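PDB 2WJR: probable n-acetylneuraminic acid outer membrane channel protein NANC from Escherichia coli, which forms a monomeric, weakly anion-selective outer membrane channel that lets N-acetylneuraminic acid enter the bacterium. Local coordinates for residues Asn81-Leu91 with Ile103-Gln114. The protein carries 1 engineered substitution. Numbering follows the deposited sequence.
With OCT (N-octane), chain G; EPE (4-(2-hydroxyethyl)-1-piperazine ethanesulfonic acid), chain B; PO4 (phosphate ion), chain D.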
ATOM      1  N   ASN A  81      -5.497  17.924   0.534  1.00 31.47           N
ATOM      2  CA  ASN A  81      -5.627  18.354  -0.863  1.00 30.99           C
ATOM      3  C   ASN A  81      -6.962  17.965  -1.470  1.00 29.68           C
ATOM      4  O   ASN A  81      -7.417  18.602  -2.404  1.00 29.80           O
ATOM      5  CB  ASN A  81      -4.494  17.795  -1.736  1.00 31.94           C
ATOM      6  CG  ASN A  81      -3.143  18.387  -1.400  1.00 33.44           C
ATOM      7  OD1 ASN A  81      -3.037  19.557  -1.088  1.00 39.15           O
ATOM      8  ND2 ASN A  81      -2.105  17.577  -1.469  1.00 38.94           N
ATOM      9  N   GLY A  82      -7.587  16.902  -0.956  1.00 28.40           N
ATOM     10  CA  GLY A  82      -8.870  16.420  -1.495  1.00 27.49           C
ATOM     11  C   GLY A  82      -8.958  14.896  -1.661  1.00 25.90           C
ATOM     12  O   GLY A  82      -8.311  14.139  -0.933  1.00 25.83           O
ATOM     13  N   THR A  83      -9.753  14.457  -2.633  1.00 25.35           N
ATOM     14  CA  THR A  83     -10.065  13.031  -2.786  1.00 24.70           C
ATOM     15  C   THR A  83      -9.411  12.464  -4.039  1.00 23.50           C
ATOM     16  O   THR A  83      -9.373  13.102  -5.088  1.00 22.19           O
ATOM     17  CB  THR A  83     -11.588  12.784  -2.835  1.00 24.57           C
ATOM     18  OG1 THR A  83     -12.201  13.316  -1.649  1.00 27.25           O
ATOM     19  CG2 THR A  83     -11.894  11.278  -2.954  1.00 25.23           C
ATOM     20  N   ARG A  84      -8.872  11.260  -3.904  1.00 22.91           N
ATOM     21  CA  ARG A  84      -8.230  10.561  -5.003  1.00 21.89           C
ATOM     22  C   ARG A  84      -8.893   9.188  -5.133  1.00 21.54           C
ATOM     23  O   ARG A  84      -8.981   8.471  -4.157  1.00 20.96           O
ATOM     24  CB  ARG A  84      -6.754  10.398  -4.707  1.00 21.72           C
ATOM     25  CG  ARG A  84      -5.950   9.712  -5.785  1.00 22.83           C
ATOM     26  CD  ARG A  84      -4.604   9.314  -5.201  1.00 21.70           C
ATOM     27  NE  ARG A  84      -4.706   8.032  -4.486  1.00 21.80           N
ATOM     28  CZ  ARG A  84      -3.799   7.545  -3.637  1.00 22.52           C
ATOM     29  NH1 ARG A  84      -3.993   6.349  -3.085  1.00 23.06           N
ATOM     30  NH2 ARG A  84      -2.707   8.226  -3.322  1.00 23.70           N
ATOM     31  N   TYR A  85      -9.326   8.852  -6.340  1.00 20.46           N
ATOM     32  CA  TYR A  85     -10.080   7.616  -6.588  1.00 21.11           C
ATOM     33  C   TYR A  85      -9.201   6.631  -7.347  1.00 20.30           C
ATOM     34  O   TYR A  85      -8.628   6.993  -8.390  1.00 20.11           O
ATOM     35  CB  TYR A  85     -11.313   7.931  -7.411  1.00 21.38           C
ATOM     36  CG  TYR A  85     -12.318   8.818  -6.715  1.00 24.13           C
ATOM     37  CD1 TYR A  85     -13.120   8.318  -5.671  1.00 26.73           C
ATOM     38  CD2 TYR A  85     -12.471  10.154  -7.079  1.00 27.60           C
ATOM     39  CE1 TYR A  85     -14.045   9.110  -5.041  1.00 27.02           C
ATOM     40  CE2 TYR A  85     -13.406  10.971  -6.432  1.00 28.03           C
ATOM     41  CZ  TYR A  85     -14.190  10.433  -5.422  1.00 29.45           C
ATOM     42  OH  TYR A  85     -15.110  11.227  -4.775  1.00 31.25           O
ATOM     43  N   GLY A  86      -9.110   5.397  -6.833  1.00 19.30           N
ATOM     44  CA  GLY A  86      -8.223   4.384  -7.391  1.00 18.91           C
ATOM     45  C   GLY A  86      -8.900   3.079  -7.753  1.00 18.82           C
ATOM     46  O   GLY A  86      -8.756   2.100  -7.016  1.00 19.49           O
ATOM     47  N   PRO A  87      -9.680   3.073  -8.847  1.00 18.72           N
ATOM     48  CA  PRO A  87     -10.275   1.831  -9.293  1.00 18.96           C
ATOM     49  C   PRO A  87      -9.163   0.855  -9.673  1.00 18.73           C
ATOM     50  O   PRO A  87      -8.085   1.276 -10.138  1.00 18.18           O
ATOM     51  CB  PRO A  87     -11.118   2.252 -10.484  1.00 18.76           C
ATOM     52  CG  PRO A  87     -10.492   3.524 -10.976  1.00 18.72           C
ATOM     53  CD  PRO A  87     -10.042   4.193  -9.733  1.00 19.35           C
ATOM     54  N   TYR A  88      -9.383  -0.435  -9.412  1.00 18.02           N
ATOM     55  CA  TYR A  88      -8.370  -1.427  -9.684  1.00 17.42           C
ATOM     56  C   TYR A  88      -8.928  -2.805 -10.001  1.00 17.89           C
ATOM     57  O   TYR A  88     -10.124  -3.065  -9.787  1.00 17.84           O
ATOM     58  CB  TYR A  88      -7.389  -1.540  -8.510  1.00 17.13           C
ATOM     59  CG  TYR A  88      -7.911  -2.050  -7.164  1.00 17.77           C
ATOM     60  CD1 TYR A  88      -7.973  -1.207  -6.060  1.00 17.83           C
ATOM     61  CD2 TYR A  88      -8.271  -3.390  -6.982  1.00 16.80           C
ATOM     62  CE1 TYR A  88      -8.383  -1.678  -4.815  1.00 19.07           C
ATOM     63  CE2 TYR A  88      -8.640  -3.862  -5.755  1.00 18.01           C
ATOM     64  CZ  TYR A  88      -8.724  -3.011  -4.685  1.00 16.76           C
ATOM     65  OH  TYR A  88      -9.120  -3.499  -3.471  1.00 18.70           O
ATOM     66  N   VAL A  89      -8.052  -3.664 -10.522  1.00 18.13           N
ATOM     67  CA  VAL A  89      -8.333  -5.095 -10.561  1.00 18.60           C
ATOM     68  C   VAL A  89      -7.151  -5.852 -10.007  1.00 18.50           C
ATOM     69  O   VAL A  89      -6.000  -5.641 -10.436  1.00 18.76           O
ATOM     70  CB  VAL A  89      -8.669  -5.605 -11.968  1.00 19.07           C
ATOM     71  CG1 VAL A  89      -8.959  -7.148 -11.923  1.00 19.39           C
ATOM     72  CG2 VAL A  89      -9.857  -4.847 -12.530  1.00 20.63           C
ATOM     73  N   LYS A  90      -7.430  -6.757  -9.067  1.00 18.33           N
ATOM     74  CA  LYS A  90      -6.413  -7.601  -8.478  1.00 18.87           C
ATOM     75  C   LYS A  90      -6.680  -9.053  -8.874  1.00 19.71           C
ATOM     76  O   LYS A  90      -7.812  -9.525  -8.776  1.00 20.25           O
ATOM     77  CB  LYS A  90      -6.371  -7.479  -6.956  1.00 19.49           C
ATOM     78  CG  LYS A  90      -5.226  -8.282  -6.312  1.00 20.37           C
ATOM     79  CD  LYS A  90      -5.123  -8.069  -4.815  1.00 22.21           C
ATOM     80  CE  LYS A  90      -4.017  -8.911  -4.244  1.00 25.01           C
ATOM     81  NZ  LYS A  90      -3.789  -8.592  -2.803  1.00 27.56           N
ATOM     82  N   LEU A  91      -5.642  -9.740  -9.315  1.00 19.74           N
ATOM     83  CA  LEU A  91      -5.712 -11.176  -9.577  1.00 20.07           C
ATOM     84  C   LEU A  91      -4.894 -11.902  -8.528  1.00 19.97           C
ATOM     85  O   LEU A  91      -3.745 -11.563  -8.306  1.00 19.78           O
ATOM     86  CB  LEU A  91      -5.181 -11.451 -10.978  1.00 20.32           C
ATOM     87  CG  LEU A  91      -5.113 -12.896 -11.442  1.00 22.45           C
ATOM     88  CD1 LEU A  91      -6.544 -13.447 -11.639  1.00 23.11           C
ATOM     89  CD2 LEU A  91      -4.304 -12.898 -12.745  1.00 22.64           C
ATOM     90  N   ILE A 103      -1.333  -9.935  -8.280  1.00 16.03           N
ATOM     91  CA  ILE A 103      -0.957  -8.781  -9.123  1.00 16.78           C
ATOM     92  C   ILE A 103      -2.138  -7.829  -9.223  1.00 15.99           C
ATOM     93  O   ILE A 103      -3.272  -8.247  -9.389  1.00 16.29           O
ATOM     94  CB  ILE A 103      -0.459  -9.239 -10.523  1.00 16.23           C
ATOM     95  CG1 ILE A 103       0.080  -8.061 -11.370  1.00 19.36           C
ATOM     96  CG2 ILE A 103      -1.558 -10.012 -11.285  1.00 18.03           C
ATOM     97  CD1 ILE A 103       1.562  -7.786 -11.208  1.00 22.88           C
ATOM     98  N   ARG A 104      -1.861  -6.526  -9.160  1.00 15.73           N
ATOM     99  CA  ARG A 104      -2.891  -5.528  -9.221  1.00 15.44           C
ATOM    100  C   ARG A 104      -2.454  -4.375 -10.112  1.00 15.88           C
ATOM    101  O   ARG A 104      -1.295  -3.966 -10.097  1.00 15.79           O
ATOM    102  CB  ARG A 104      -3.205  -4.990  -7.845  1.00 15.82           C
ATOM    103  CG  ARG A 104      -4.414  -4.065  -7.771  1.00 16.52           C
ATOM    104  CD  ARG A 104      -4.618  -3.616  -6.361  1.00 20.16           C
ATOM    105  NE  ARG A 104      -3.539  -2.756  -5.879  1.00 19.67           N
ATOM    106  CZ  ARG A 104      -3.373  -2.388  -4.616  1.00 21.87           C
ATOM    107  NH1 ARG A 104      -4.230  -2.792  -3.673  1.00 22.45           N
ATOM    108  NH2 ARG A 104      -2.349  -1.617  -4.284  1.00 21.43           N
ATOM    109  N   TYR A 105      -3.397  -3.911 -10.910  1.00 15.77           N
ATOM    110  CA  TYR A 105      -3.268  -2.637 -11.578  1.00 16.82           C
ATOM    111  C   TYR A 105      -4.328  -1.697 -11.041  1.00 16.73           C
ATOM    112  O   TYR A 105      -5.532  -2.038 -10.998  1.00 18.13           O
ATOM    113  CB  TYR A 105      -3.422  -2.769 -13.096  1.00 16.70           C
ATOM    114  CG  TYR A 105      -3.608  -1.397 -13.697  1.00 18.13           C
ATOM    115  CD1 TYR A 105      -2.511  -0.556 -13.897  1.00 18.02           C
ATOM    116  CD2 TYR A 105      -4.877  -0.914 -14.000  1.00 17.50           C
ATOM    117  CE1 TYR A 105      -2.669   0.722 -14.428  1.00 17.85           C
ATOM    118  CE2 TYR A 105      -5.048   0.367 -14.520  1.00 20.58           C
ATOM    119  CZ  TYR A 105      -3.938   1.177 -14.726  1.00 20.14           C
ATOM    120  OH  TYR A 105      -4.126   2.439 -15.237  1.00 22.79           O
ATOM    121  N   ARG A 106      -3.884  -0.503 -10.644  1.00 16.82           N
ATOM    122  CA  ARG A 106      -4.757   0.539 -10.115  1.00 16.25           C
ATOM    123  C   ARG A 106      -4.458   1.867 -10.822  1.00 16.85           C
ATOM    124  O   ARG A 106      -3.281   2.197 -11.045  1.00 16.88           O
ATOM    125  CB  ARG A 106      -4.505   0.711  -8.623  1.00 15.77           C
ATOM    126  CG  ARG A 106      -5.468   1.681  -7.887  1.00 17.92           C
ATOM    127  CD  ARG A 106      -5.167   1.594  -6.403  1.00 19.98           C
ATOM    128  NE  ARG A 106      -4.233   2.635  -5.955  1.00 20.67           N
ATOM    129  CZ  ARG A 106      -3.405   2.548  -4.920  1.00 22.00           C
ATOM    130  NH1 ARG A 106      -3.323   1.437  -4.185  1.00 22.97           N
ATOM    131  NH2 ARG A 106      -2.649   3.589  -4.614  1.00 20.53           N
ATOM    132  N   TYR A 107      -5.520   2.582 -11.169  1.00 17.63           N
ATOM    133  CA  TYR A 107      -5.448   3.938 -11.744  1.00 18.29           C
ATOM    134  C   TYR A 107      -5.919   4.947 -10.703  1.00 18.95           C
ATOM    135  O   TYR A 107      -7.110   4.995 -10.393  1.00 19.08           O
ATOM    136  CB  TYR A 107      -6.333   4.035 -12.986  1.00 19.23           C
ATOM    137  CG  TYR A 107      -6.342   5.410 -13.653  1.00 20.20           C
ATOM    138  CD1 TYR A 107      -5.179   5.944 -14.186  1.00 19.52           C
ATOM    139  CD2 TYR A 107      -7.513   6.148 -13.757  1.00 22.91           C
ATOM    140  CE1 TYR A 107      -5.168   7.196 -14.800  1.00 19.71           C
ATOM    141  CE2 TYR A 107      -7.525   7.408 -14.383  1.00 22.38           C
ATOM    142  CZ  TYR A 107      -6.339   7.922 -14.892  1.00 23.70           C
ATOM    143  OH  TYR A 107      -6.344   9.163 -15.510  1.00 24.85           O
ATOM    144  N   ASP A 108      -4.974   5.736 -10.191  1.00 18.88           N
ATOM    145  CA  ASP A 108      -5.222   6.740  -9.184  1.00 20.33           C
ATOM    146  C   ASP A 108      -5.504   8.075  -9.874  1.00 21.32           C
ATOM    147  O   ASP A 108      -4.618   8.668 -10.532  1.00 20.81           O
ATOM    148  CB  ASP A 108      -4.020   6.864  -8.265  1.00 20.36           C
ATOM    149  CG  ASP A 108      -3.965   5.758  -7.216  1.00 20.99           C
ATOM    150  OD1 ASP A 108      -4.997   5.085  -6.970  1.00 19.46           O
ATOM    151  OD2 ASP A 108      -2.887   5.564  -6.637  1.00 17.39           O
ATOM    152  N   TRP A 109      -6.747   8.505  -9.747  1.00 21.96           N
ATOM    153  CA  TRP A 109      -7.254   9.691 -10.425  1.00 23.27           C
ATOM    154  C   TRP A 109      -7.561  10.722  -9.345  1.00 23.28           C
ATOM    155  O   TRP A 109      -8.316  10.437  -8.413  1.00 23.32           O
ATOM    156  CB  TRP A 109      -8.497   9.336 -11.234  1.00 23.86           C
ATOM    157  CG  TRP A 109      -9.068  10.496 -12.001  1.00 25.31           C
ATOM    158  CD1 TRP A 109      -8.715  10.905 -13.250  1.00 24.77           C
ATOM    159  CD2 TRP A 109     -10.097  11.399 -11.555  1.00 26.77           C
ATOM    160  NE1 TRP A 109      -9.463  11.996 -13.617  1.00 24.26           N
ATOM    161  CE2 TRP A 109     -10.318  12.322 -12.598  1.00 26.09           C
ATOM    162  CE3 TRP A 109     -10.860  11.502 -10.386  1.00 27.61           C
ATOM    163  CZ2 TRP A 109     -11.268  13.340 -12.509  1.00 26.28           C
ATOM    164  CZ3 TRP A 109     -11.804  12.528 -10.291  1.00 28.50           C
ATOM    165  CH2 TRP A 109     -11.996  13.436 -11.352  1.00 27.39           C
ATOM    166  N   LYS A 110      -6.957  11.904  -9.441  1.00 22.76           N
ATOM    167  CA  LYS A 110      -7.188  12.957  -8.446  1.00 23.16           C
ATOM    168  C   LYS A 110      -8.377  13.823  -8.829  1.00 23.87           C
ATOM    169  O   LYS A 110      -8.465  14.316  -9.955  1.00 23.89           O
ATOM    170  CB  LYS A 110      -5.953  13.834  -8.271  1.00 23.19           C
ATOM    171  CG  LYS A 110      -4.891  13.219  -7.425  1.00 21.96           C
ATOM    172  CD  LYS A 110      -3.641  14.062  -7.394  1.00 23.05           C
ATOM    173  CE  LYS A 110      -2.562  13.447  -6.540  1.00 23.11           C
ATOM    174  NZ  LYS A 110      -1.325  14.279  -6.463  1.00 24.20           N
ATOM    175  N   ALA A 111      -9.286  14.004  -7.878  1.00 24.60           N
ATOM    176  CA  ALA A 111     -10.490  14.802  -8.076  1.00 25.51           C
ATOM    177  C   ALA A 111     -10.191  16.297  -7.916  1.00 26.41           C
ATOM    178  O   ALA A 111     -11.102  17.114  -7.909  1.00 29.50           O
ATOM    179  CB  ALA A 111     -11.576  14.380  -7.087  1.00 25.03           C
ATOM    180  N   TYR A 112      -8.923  16.643  -7.796  1.00 26.34           N
ATOM    181  CA  TYR A 112      -8.497  18.024  -7.638  1.00 26.59           C
ATOM    182  C   TYR A 112      -7.299  18.278  -8.539  1.00 26.40           C
ATOM    183  O   TYR A 112      -6.506  17.366  -8.811  1.00 26.92           O
ATOM    184  CB  TYR A 112      -8.136  18.314  -6.188  1.00 26.50           C
ATOM    185  CG  TYR A 112      -7.124  17.364  -5.583  1.00 29.78           C
ATOM    186  CD1 TYR A 112      -7.504  16.110  -5.101  1.00 32.00           C
ATOM    187  CD2 TYR A 112      -5.786  17.726  -5.479  1.00 32.92           C
ATOM    188  CE1 TYR A 112      -6.563  15.244  -4.530  1.00 33.00           C
ATOM    189  CE2 TYR A 112      -4.849  16.872  -4.927  1.00 34.45           C
ATOM    190  CZ  TYR A 112      -5.240  15.642  -4.449  1.00 34.73           C
ATOM    191  OH  TYR A 112      -4.288  14.829  -3.906  1.00 37.29           O
ATOM    192  N   ARG A 113      -7.187  19.514  -9.002  1.00 25.97           N
ATOM    193  CA  ARG A 113      -6.131  19.908  -9.935  1.00 26.32           C
ATOM    194  C   ARG A 113      -4.961  20.568  -9.214  1.00 25.53           C
ATOM    195  O   ARG A 113      -5.124  21.197  -8.173  1.00 25.27           O
ATOM    196  CB  ARG A 113      -6.704  20.798 -11.030  1.00 26.91           C
ATOM    197  CG  ARG A 113      -7.766  20.092 -11.833  1.00 29.42           C
ATOM    198  CD  ARG A 113      -8.518  21.007 -12.763  1.00 33.17           C
ATOM    199  NE  ARG A 113      -7.732  21.391 -13.933  1.00 35.94           N
ATOM    200  CZ  ARG A 113      -7.513  22.643 -14.341  1.00 39.17           C
ATOM    201  NH1 ARG A 113      -8.004  23.687 -13.675  1.00 41.67           N
ATOM    202  NH2 ARG A 113      -6.797  22.859 -15.436  1.00 40.09           N
ATOM    203  N   GLN A 114      -3.755  20.346  -9.728  1.00 24.31           N
ATOM    204  CA  GLN A 114      -2.546  20.817  -9.076  1.00 23.70           C
ATOM    205  C   GLN A 114      -1.598  21.350 -10.128  1.00 22.85           C
ATOM    206  O   GLN A 114      -1.591  20.884 -11.272  1.00 22.20           O
ATOM    207  CB  GLN A 114      -1.823  19.705  -8.299  1.00 23.75           C
ATOM    208  CG  GLN A 114      -2.526  19.238  -7.028  1.00 24.24           C
ATOM    209  CD  GLN A 114      -1.925  17.972  -6.465  1.00 24.18           C
ATOM    210  OE1 GLN A 114      -1.909  16.923  -7.132  1.00 23.12           O
ATOM    211  NE2 GLN A 114      -1.447  18.049  -5.245  1.00 26.48           N
TER
HETATM  212  C1  OCT G1221      -6.535   6.585 -18.777  1.00 50.70           C
HETATM  213  C2  OCT G1221      -6.481   5.117 -18.319  1.00 50.85           C
HETATM  214  C3  OCT G1221      -7.658   4.760 -17.393  1.00 50.27           C
HETATM  215  C4  OCT G1221      -7.588   3.325 -16.835  1.00 49.06           C
HETATM  216  C5  OCT G1221      -8.748   3.046 -15.847  1.00 47.21           C
HETATM  217  C6  OCT G1221      -9.024   1.539 -15.665  1.00 45.79           C
HETATM  218  C7  OCT G1221      -9.758   1.203 -14.349  1.00 44.02           C
HETATM  219  C8  OCT G1221      -9.246  -0.096 -13.696  1.00 41.71           C
HETATM  220  N1  EPE B1216       2.415   9.784  -3.094  0.70 32.31           N
HETATM  221  C2  EPE B1216       2.984   8.752  -3.989  0.70 32.70           C
HETATM  222  C3  EPE B1216       4.467   8.539  -3.685  0.70 32.36           C
HETATM  223  N4  EPE B1216       4.661   8.155  -2.293  0.70 33.28           N
HETATM  224  C5  EPE B1216       4.148   9.202  -1.426  0.70 33.46           C
HETATM  225  C6  EPE B1216       2.671   9.473  -1.670  0.70 33.44           C
HETATM  226  C7  EPE B1216       6.063   7.863  -2.059  0.70 32.63           C
HETATM  227  C8  EPE B1216       6.356   7.352  -0.654  0.70 33.12           C
HETATM  228  O8  EPE B1216       6.707   8.461   0.147  0.70 33.89           O
HETATM  229  C9  EPE B1216       0.972   9.849  -3.333  0.70 31.22           C
HETATM  230  C10 EPE B1216       0.316  10.937  -2.489  0.70 31.02           C
HETATM  231  S   EPE B1216      -1.102  11.676  -3.323  0.70 30.44           S
HETATM  232  O1S EPE B1216      -1.938  12.277  -2.290  0.70 31.14           O
HETATM  233  O2S EPE B1216      -1.868  10.741  -4.122  0.70 25.98           O
HETATM  234  O3S EPE B1216      -0.603  12.745  -4.202  0.70 31.39           O
HETATM  235  P   PO4 D1218      -7.233  17.973 -16.492  1.00 62.98           P
HETATM  236  O1  PO4 D1218      -7.968  18.439 -17.726  1.00 62.56           O
HETATM  237  O2  PO4 D1218      -8.077  16.893 -15.851  1.00 62.04           O
HETATM  238  O3  PO4 D1218      -5.877  17.402 -16.881  1.00 62.22           O
HETATM  239  O4  PO4 D1218      -7.042  19.151 -15.557  1.00 60.96           O
HETATM  240  O   HOH W   1      -6.390   5.879  -4.829  1.00 21.66           O
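R84 and D108 meet on the channel face of an antiparallel beta hairpin. The R84 guanidinium lies over the D108 carboxylate, planes 19° apart. R84 NE to D108 OD2 is 3.7 Å, a long salt bridge of charge alone. A water accepts from R84 NE and donates to D108 OD1. R106 grips D108 side-on, with NE on OD1 and NH2 on OD2, 2.8 Å each. R84 NH1 and R106 NH2 come within 3.4 Å of each other, both drawn to the D108 carboxylate. R84 NH2 and K110 NZ hydrogen-bond one sulfonate, probably from the crystallisation liquor. A side chain at G86 would run into D108 OD1 as placed here, consistent with glycine. With CG between the backbone N and the carbonyl carbon (chi1 65°), the Y88 ring presents a face to R104 CD, 3.9 Å from its centroid.

The outer face is looser. Y85 CD2 lies 3.9 Å from W109 CE3, at the indole edge, and n-octane lies over the Y107 ring. At the extracellular end, one face of the Y112 ring lies over N81 O and G82 N; N81 CB is 3.3 Å from Y112 CE2. With an alanine in place of Y112, the 81-82 turn would probably lose this cover.

Eight backbone hydrogen bonds join 81-91 to 103-114, the last toward the extracellular end from A111 N to T83 O, consistent with the KdgM-family barrel wall. Strand 68-79 flanks 82-94, and strand 126-136 flanks 99-110, where D130 pairs with R104.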